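Local coordinates for SusD superfamily protein (Bacteroides fragilis, PDB 3L22) that probably binds glycans at the outer membrane for uptake and can bind zinc ions, at residues I397-R401 with R402-F406; I415-G418 with P419-K423. All coordinates share one frame; numbering follows the deposited sequence. Where two conformers were deposited one is given.

In the fold
Interactions 1 and 2 follow one another in the chain, with centres about 11 Å apart. Interaction 1 is partly buried. It ends helix 395-401 with backbone bonds, ion pairs and a phenylalanine packed under the last turn. Interaction 2 is a surface contact. It is a tight turn after strand 414-417, held by backbone and carboxylate bonds, with an acetate and a water alongside. The two meet through the hairpin of strands 406-409 and 414-417, where Phe406 N probably bonds to Val417 O at 2.8 Å. His405 of interaction 1 binds a zinc ion, and the acetate that meets Ser420 of interaction 2 also reaches this zinc.

Interaction 1 of 2, residues I397-R401 with R402-F406; sequences IDIMR and RGEHF. With ZN (zinc ion), chain F; EDO (1,2-ethanediol), chain B.
Gly403 N donates to Met400 O at 2.8 Å. Glu404 N reaches one residue further back, to Ile399 O at 3.0 Å. With the positive phi of Gly403 (66°), these two bonds make a Schellman motif. It ends helix 395-401 and turns the chain away from the helix axis. Arg402 N still gives the helical bond to Asp398 O.

The Arg402 side chain bends at chi3 (-75°), and Asp398 O lies over one face of its guanidinium, toward the rim. Arg402 NE makes a salt bridge, within the guanidinium plane, to Glu404 OE2 at 2.8 Å, and the bond comes down on the carboxylate from above that group's plane. Arg402 NH1 gives a hydrogen bond to a water. Arg401 runs beside Arg402, with the two guanidinium planes perpendicular. Arg401 NH2 makes a salt bridge to Asp398 OD1 at 3.1 Å, meeting it from above the carboxylate plane; Arg401 NE bonds to O2 of an ethanediol, probably from the crystallisation liquor. Glu336 forms salt bridges with both arginines and would offset their like charges. Asp398 is also paired with Lys385.

On the apolar side, Ile399 CG2 sits over the middle of the Phe406 ring, 3.6 Å from the centroid, a CH-pi contact. CG2 lies anti to the backbone N of Ile399, which carries it to the ring. Met400, a selenomethionine, adds its CB at 4.1 Å from Phe406 CZ. Beyond the turn, His405 NE2 binds a zinc ion in one of two modelled conformers, at a doubtfully short 1.8 Å, with a water and an acetate oxygen as the other ligands.

Helix 44-52 touches Ile397, Met400 and Phe406, and helix 113-131 packs on Ile397. Phe406 then starts strand 406-409, which pairs with strand 414-417.

Interaction 2 of 2, residues I415-G418 with P419-K423; sequences INVG and PSDEK. With ACT (acetate ion), chain M.
The carboxylate of Asp421 turns back to grip a backbone amide three residues earlier. Gly418 N donates to Asp421 OD2 at 2.8 Å, and the bond is almost perfectly straight at 178°. The oxygen is met on its anti side, 22° out of the carboxylate plane. Asp421 CG stands beside its own backbone N, anti to the carbonyl carbon (chi1 -63°), and this swings the carboxylate back over the turn. The main chain bonds in the reverse sense: Asp421 N donates to Gly418 O at 2.9 Å. Gly418 and Asp421 are therefore tied twice, once through a side chain and once through the backbone.

The backbone bond closes a type I beta turn from Gly418 to Asp421, with Pro419 and Ser420 at its corners. The turn follows the second strand of the hairpin 406-409/414-417 and leads into the 3-10 segment that starts at Glu422.

A water bridges Asn416 O and Asp421 OD2, 2.6 Å from OD2, and probably donates to both, although other acceptors compete for its protons. At the corner of the turn, Ser420 N donates to an acetate oxygen, OXT, at 2.9 Å. This acetate probably comes from the crystallisation liquor.

Val417 supplies the apolar part. Its CG1 is anti to the backbone N and reaches along the chain. It meets Asp421 CB at 3.8 Å and the carbonyl carbon of Lys423, atom C, at 3.6 Å. Val417 also touches Met72. The Lys423 amine bonds to the backbone oxygen of Val74, and its salt bridge with Glu422 is long. Asn416 OD1 takes a weak hydrogen bond from His405 ND1, just before strand 406-409.

Interaction 1 of 2, residues I397-R401 with R402-F406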
ATOM      1  N   ILE A 397      -3.999   4.532   4.941  1.00 13.42           N
ATOM      2  CA  ILE A 397      -4.932   4.449   3.815  1.00 13.81           C
ATOM      3  C   ILE A 397      -6.333   4.079   4.326  1.00 14.18           C
ATOM      4  O   ILE A 397      -7.328   4.667   3.901  1.00 14.48           O
ATOM      5  CB  ILE A 397      -4.462   3.445   2.748  1.00 13.09           C
ATOM      6  CG1 ILE A 397      -3.150   3.957   2.125  1.00 14.21           C
ATOM      7  CG2 ILE A 397      -5.539   3.226   1.716  1.00 13.12           C
ATOM      8  CD1 ILE A 397      -2.421   2.998   1.167  1.00 10.08           C
ATOM      9  N   ASP A 398      -6.427   3.113   5.237  1.00 14.64           N
ATOM     10  CA  ASP A 398      -7.745   2.696   5.730  1.00 14.58           C
ATOM     11  C   ASP A 398      -8.447   3.851   6.454  1.00 14.59           C
ATOM     12  O   ASP A 398      -9.655   4.103   6.242  1.00 14.86           O
ATOM     13  CB  ASP A 398      -7.632   1.460   6.634  1.00 14.44           C
ATOM     14  CG  ASP A 398      -7.447   0.144   5.863  1.00 16.52           C
ATOM     15  OD1 ASP A 398      -7.638   0.084   4.608  1.00 16.92           O
ATOM     16  OD2 ASP A 398      -7.138  -0.875   6.527  1.00 17.95           O
ATOM     17  N   ILE A 399      -7.685   4.610   7.246  1.00 14.61           N
ATOM     18  CA  ILE A 399      -8.252   5.758   7.976  1.00 13.57           C
ATOM     19  C   ILE A 399      -8.800   6.801   6.977  1.00 13.96           C
ATOM     20  O   ILE A 399      -9.937   7.306   7.082  1.00 12.39           O
ATOM     21  CB  ILE A 399      -7.180   6.421   8.870  1.00 13.18           C
ATOM     22  CG1 ILE A 399      -6.825   5.492  10.050  1.00 12.89           C
ATOM     23  CG2 ILE A 399      -7.658   7.777   9.390  1.00 11.57           C
ATOM     24  CD1 ILE A 399      -5.523   5.864  10.869  1.00  9.17           C
HETATM   25  N   MSE A 400      -7.948   7.131   6.013  1.00 13.72           N
HETATM   26  CA  MSE A 400      -8.289   8.159   5.071  0.75 13.60           C
HETATM   27  C   MSE A 400      -9.454   7.752   4.162  1.00 13.43           C
HETATM   28  O   MSE A 400     -10.363   8.550   3.979  1.00 12.93           O
HETATM   29  CB  MSE A 400      -7.109   8.538   4.211  0.75 14.88           C
HETATM   30  CG  MSE A 400      -7.285   9.899   3.554  0.75 15.03           C
HETATM   31 SE   MSE A 400      -5.699  10.130   2.502  0.56 17.86          SE
HETATM   32  CE  MSE A 400      -5.730  12.081   2.354  0.75 10.68           C
ATOM     33  N   ARG A 401      -9.455   6.545   3.617  1.00 13.32           N
ATOM     34  CA  ARG A 401     -10.533   6.186   2.671  1.00 13.96           C
ATOM     35  C   ARG A 401     -11.875   6.182   3.360  1.00 14.37           C
ATOM     36  O   ARG A 401     -12.886   6.592   2.771  1.00 14.66           O
ATOM     37  CB  ARG A 401     -10.269   4.883   1.927  1.00 14.29           C
ATOM     38  CG  ARG A 401     -10.337   3.619   2.750  1.00 16.06           C
ATOM     39  CD  ARG A 401     -10.312   2.417   1.828  1.00 16.90           C
ATOM     40  NE  ARG A 401     -10.071   1.208   2.619  1.00 14.72           N
ATOM     41  CZ  ARG A 401     -10.972   0.519   3.302  1.00 13.83           C
ATOM     42  NH1 ARG A 401     -12.259   0.846   3.321  1.00 15.32           N
ATOM     43  NH2 ARG A 401     -10.572  -0.527   3.987  1.00 16.41           N
ATOM     44  N   ARG A 402     -11.880   5.813   4.641  1.00 14.59           N
ATOM     45  CA  ARG A 402     -13.106   5.888   5.416  1.00 14.43           C
ATOM     46  C   ARG A 402     -13.476   7.295   5.909  1.00 14.87           C
ATOM     47  O   ARG A 402     -14.475   7.437   6.547  1.00 14.37           O
ATOM     48  CB  ARG A 402     -13.088   4.884   6.556  1.00 14.27           C
ATOM     49  CG  ARG A 402     -13.131   3.427   6.073  1.00 15.18           C
ATOM     50  CD  ARG A 402     -13.503   2.483   7.193  1.00 15.01           C
ATOM     51  NE  ARG A 402     -12.416   2.234   8.146  1.00 14.00           N
ATOM     52  CZ  ARG A 402     -11.570   1.202   8.108  1.00 14.61           C
ATOM     53  NH1 ARG A 402     -11.598   0.314   7.120  1.00 15.16           N
ATOM     54  NH2 ARG A 402     -10.651   1.067   9.070  1.00 15.22           N
ATOM     55  N   GLY A 403     -12.680   8.323   5.609  1.00 16.15           N
ATOM     56  CA  GLY A 403     -12.978   9.673   6.050  1.00 16.20           C
ATOM     57  C   GLY A 403     -12.918   9.839   7.563  1.00 15.53           C
ATOM     58  O   GLY A 403     -13.557  10.729   8.097  1.00 15.74           O
ATOM     59  N   GLU A 404     -12.131   9.004   8.243  1.00 14.97           N
ATOM     60  CA  GLU A 404     -11.996   9.082   9.677  1.00 14.80           C
ATOM     61  C   GLU A 404     -10.966  10.114  10.073  1.00 14.95           C
ATOM     62  O   GLU A 404     -10.046  10.441   9.301  1.00 14.44           O
ATOM     63  CB  GLU A 404     -11.586   7.719  10.260  1.00 15.10           C
ATOM     64  CG  GLU A 404     -12.627   6.579  10.049  1.00 15.78           C
ATOM     65  CD  GLU A 404     -12.097   5.162  10.337  1.00 17.86           C
ATOM     66  OE1 GLU A 404     -10.929   4.994  10.811  1.00 17.60           O
ATOM     67  OE2 GLU A 404     -12.894   4.209  10.137  1.00 15.87           O
ATOM     68  N   HIS A 405     -11.092  10.621  11.300  1.00 14.64           N
ATOM     69  CA  HIS A 405     -10.046  11.461  11.872  0.50 15.40           C
ATOM     70  C   HIS A 405      -8.785  10.642  12.145  1.00 15.18           C
ATOM     71  O   HIS A 405      -8.878   9.514  12.570  1.00 15.94           O
ATOM     72  CB  HIS A 405     -10.490  12.086  13.198  0.50 15.35           C
ATOM     73  CG  HIS A 405     -11.554  13.124  13.063  0.50 16.67           C
ATOM     74  ND1 HIS A 405     -11.324  14.465  13.286  0.50 19.87           N
ATOM     75  CD2 HIS A 405     -12.869  13.012  12.767  0.50 17.18           C
ATOM     76  CE1 HIS A 405     -12.451  15.132  13.117  0.50 18.11           C
ATOM     77  NE2 HIS A 405     -13.402  14.274  12.807  0.50 18.26           N
ATOM     78  N   PHE A 406      -7.627  11.244  11.931  1.00 15.27           N
ATOM     79  CA  PHE A 406      -6.375  10.702  12.404  1.00 15.62           C
ATOM     80  C   PHE A 406      -6.239  11.187  13.838  1.00 15.83           C
ATOM     81  O   PHE A 406      -6.061  12.403  14.071  1.00 15.57           O
ATOM     82  CB  PHE A 406      -5.213  11.235  11.574  1.00 15.93           C
ATOM     83  CG  PHE A 406      -5.199  10.741  10.159  1.00 15.95           C
ATOM     84  CD1 PHE A 406      -5.852  11.447   9.149  1.00 15.86           C
ATOM     85  CD2 PHE A 406      -4.533   9.581   9.834  1.00 15.73           C
ATOM     86  CE1 PHE A 406      -5.793  10.983   7.818  1.00 15.97           C
ATOM     87  CE2 PHE A 406      -4.498   9.109   8.539  1.00 15.28           C
ATOM     88  CZ  PHE A 406      -5.126   9.818   7.531  1.00 15.98           C
TER
HETATM   89 ZN    ZN F   5     -14.827  15.275  12.237  0.50 35.23          ZN
HETATM   90  C1  EDO B  22      -7.139  -1.896   2.076  1.00 47.55           C
HETATM   91  O1  EDO B  22      -6.432  -2.958   2.679  1.00 41.30           O
HETATM   92  C2  EDO B  22      -6.334  -0.588   2.021  1.00 48.39           C
HETATM   93  O2  EDO B  22      -7.299   0.394   1.525  1.00 48.88           O
HETATM   94  O   HOH W   1     -10.115  -2.043   7.706  1.00 21.67           O
HETATM   95  O   HOH W   2     -16.066  13.786  13.216  1.00 41.98           O

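Interaction 2 of 2, residues I415-G418 with P419-K423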
ATOM      1  N   ILE A 415      -2.694  14.441  18.487  1.00 15.18           N
ATOM      2  CA  ILE A 415      -2.929  14.739  17.108  1.00 14.93           C
ATOM      3  C   ILE A 415      -4.359  14.357  16.772  1.00 15.19           C
ATOM      4  O   ILE A 415      -4.803  13.253  17.086  1.00 16.15           O
ATOM      5  CB  ILE A 415      -1.931  13.975  16.218  1.00 15.15           C
ATOM      6  CG1 ILE A 415      -0.507  14.468  16.516  1.00 15.58           C
ATOM      7  CG2 ILE A 415      -2.220  14.180  14.714  1.00 13.89           C
ATOM      8  CD1 ILE A 415       0.576  13.485  16.088  1.00 14.90           C
ATOM      9  N   ASN A 416      -5.106  15.293  16.197  1.00 15.23           N
ATOM     10  CA  ASN A 416      -6.508  15.068  15.842  1.00 15.73           C
ATOM     11  C   ASN A 416      -6.816  15.867  14.590  1.00 16.00           C
ATOM     12  O   ASN A 416      -7.098  17.080  14.656  1.00 17.00           O
ATOM     13  CB  ASN A 416      -7.443  15.457  17.018  1.00 15.80           C
ATOM     14  CG  ASN A 416      -8.917  15.059  16.768  1.00 16.15           C
ATOM     15  OD1 ASN A 416      -9.277  14.635  15.691  1.00 19.61           O
ATOM     16  ND2 ASN A 416      -9.749  15.214  17.772  1.00 18.55           N
ATOM     17  N   VAL A 417      -6.727  15.197  13.446  1.00 16.65           N
ATOM     18  CA  VAL A 417      -6.837  15.857  12.149  1.00 16.69           C
ATOM     19  C   VAL A 417      -7.932  15.171  11.358  1.00 16.31           C
ATOM     20  O   VAL A 417      -7.927  13.940  11.183  1.00 16.18           O
ATOM     21  CB  VAL A 417      -5.487  15.825  11.385  1.00 16.93           C
ATOM     22  CG1 VAL A 417      -5.584  16.615  10.036  1.00 16.46           C
ATOM     23  CG2 VAL A 417      -4.389  16.415  12.253  1.00 17.96           C
ATOM     24  N   GLY A 418      -8.888  15.965  10.902  1.00 16.15           N
ATOM     25  CA  GLY A 418     -10.051  15.457  10.173  1.00 16.17           C
ATOM     26  C   GLY A 418     -10.166  16.013   8.773  1.00 15.76           C
ATOM     27  O   GLY A 418      -9.400  16.893   8.387  1.00 15.53           O
ATOM     28  N   PRO A 419     -11.139  15.513   8.006  1.00 15.57           N
ATOM     29  CA  PRO A 419     -11.179  15.872   6.596  1.00 16.40           C
ATOM     30  C   PRO A 419     -11.398  17.343   6.286  1.00 16.15           C
ATOM     31  O   PRO A 419     -11.044  17.734   5.190  1.00 17.15           O
ATOM     32  CB  PRO A 419     -12.324  15.022   6.028  1.00 16.90           C
ATOM     33  CG  PRO A 419     -12.608  14.012   7.009  1.00 16.75           C
ATOM     34  CD  PRO A 419     -12.145  14.497   8.338  1.00 15.95           C
ATOM     35  N   SER A 420     -11.934  18.151   7.216  1.00 15.88           N
ATOM     36  CA  SER A 420     -12.053  19.593   6.998  0.50 15.96           C
ATOM     37  C   SER A 420     -10.763  20.356   7.275  1.00 15.98           C
ATOM     38  O   SER A 420     -10.689  21.524   6.979  1.00 15.65           O
ATOM     39  CB  SER A 420     -13.176  20.173   7.842  0.50 15.94           C
ATOM     40  OG  SER A 420     -14.397  19.597   7.447  0.50 17.28           O
ATOM     41  N   ASP A 421      -9.746  19.690   7.827  1.00 16.29           N
ATOM     42  CA  ASP A 421      -8.458  20.313   8.116  1.00 17.07           C
ATOM     43  C   ASP A 421      -7.522  20.245   6.919  1.00 17.55           C
ATOM     44  O   ASP A 421      -7.440  19.221   6.237  1.00 16.52           O
ATOM     45  CB  ASP A 421      -7.774  19.628   9.310  1.00 17.06           C
ATOM     46  CG  ASP A 421      -8.560  19.771  10.579  1.00 18.97           C
ATOM     47  OD1 ASP A 421      -9.064  20.882  10.867  1.00 22.72           O
ATOM     48  OD2 ASP A 421      -8.699  18.763  11.298  1.00 21.33           O
ATOM     49  N   GLU A 422      -6.783  21.322   6.710  1.00 18.27           N
ATOM     50  CA  GLU A 422      -5.794  21.394   5.629  1.00 19.66           C
ATOM     51  C   GLU A 422      -4.767  20.278   5.713  1.00 18.39           C
ATOM     52  O   GLU A 422      -4.445  19.673   4.689  1.00 18.40           O
ATOM     53  CB  GLU A 422      -5.106  22.770   5.658  1.00 21.04           C
ATOM     54  CG  GLU A 422      -3.874  22.970   4.717  1.00 27.37           C
ATOM     55  CD  GLU A 422      -3.104  24.255   5.085  1.00 36.16           C
ATOM     56  OE1 GLU A 422      -3.553  25.368   4.690  1.00 41.40           O
ATOM     57  OE2 GLU A 422      -2.074  24.146   5.806  1.00 41.33           O
ATOM     58  N   LYS A 423      -4.289  19.966   6.918  1.00 16.98           N
ATOM     59  CA  LYS A 423      -3.273  18.921   7.086  1.00 17.25           C
ATOM     60  C   LYS A 423      -3.786  17.471   7.041  1.00 16.11           C
ATOM     61  O   LYS A 423      -3.011  16.525   7.273  1.00 15.83           O
ATOM     62  CB  LYS A 423      -2.448  19.166   8.363  1.00 17.88           C
ATOM     63  CG  LYS A 423      -1.638  20.493   8.386  1.00 19.00           C
ATOM     64  CD  LYS A 423      -0.571  20.555   7.311  1.00 21.09           C
ATOM     65  CE  LYS A 423       0.261  21.872   7.333  1.00 21.49           C
ATOM     66  NZ  LYS A 423       1.000  21.873   6.011  1.00 25.30           N
TER
HETATM   67  C   ACT M  12     -14.141  17.047  10.146  1.00 39.48           C
HETATM   68  O   ACT M  12     -14.445  16.906  11.375  1.00 38.10           O
HETATM   69  OXT ACT M  12     -12.942  17.462   9.891  1.00 38.74           O
HETATM   70  CH3 ACT M  12     -15.178  16.758   9.084  1.00 38.58           C
HETATM   71  O   HOH W   3      -9.195  18.757  13.841  1.00 33.04           O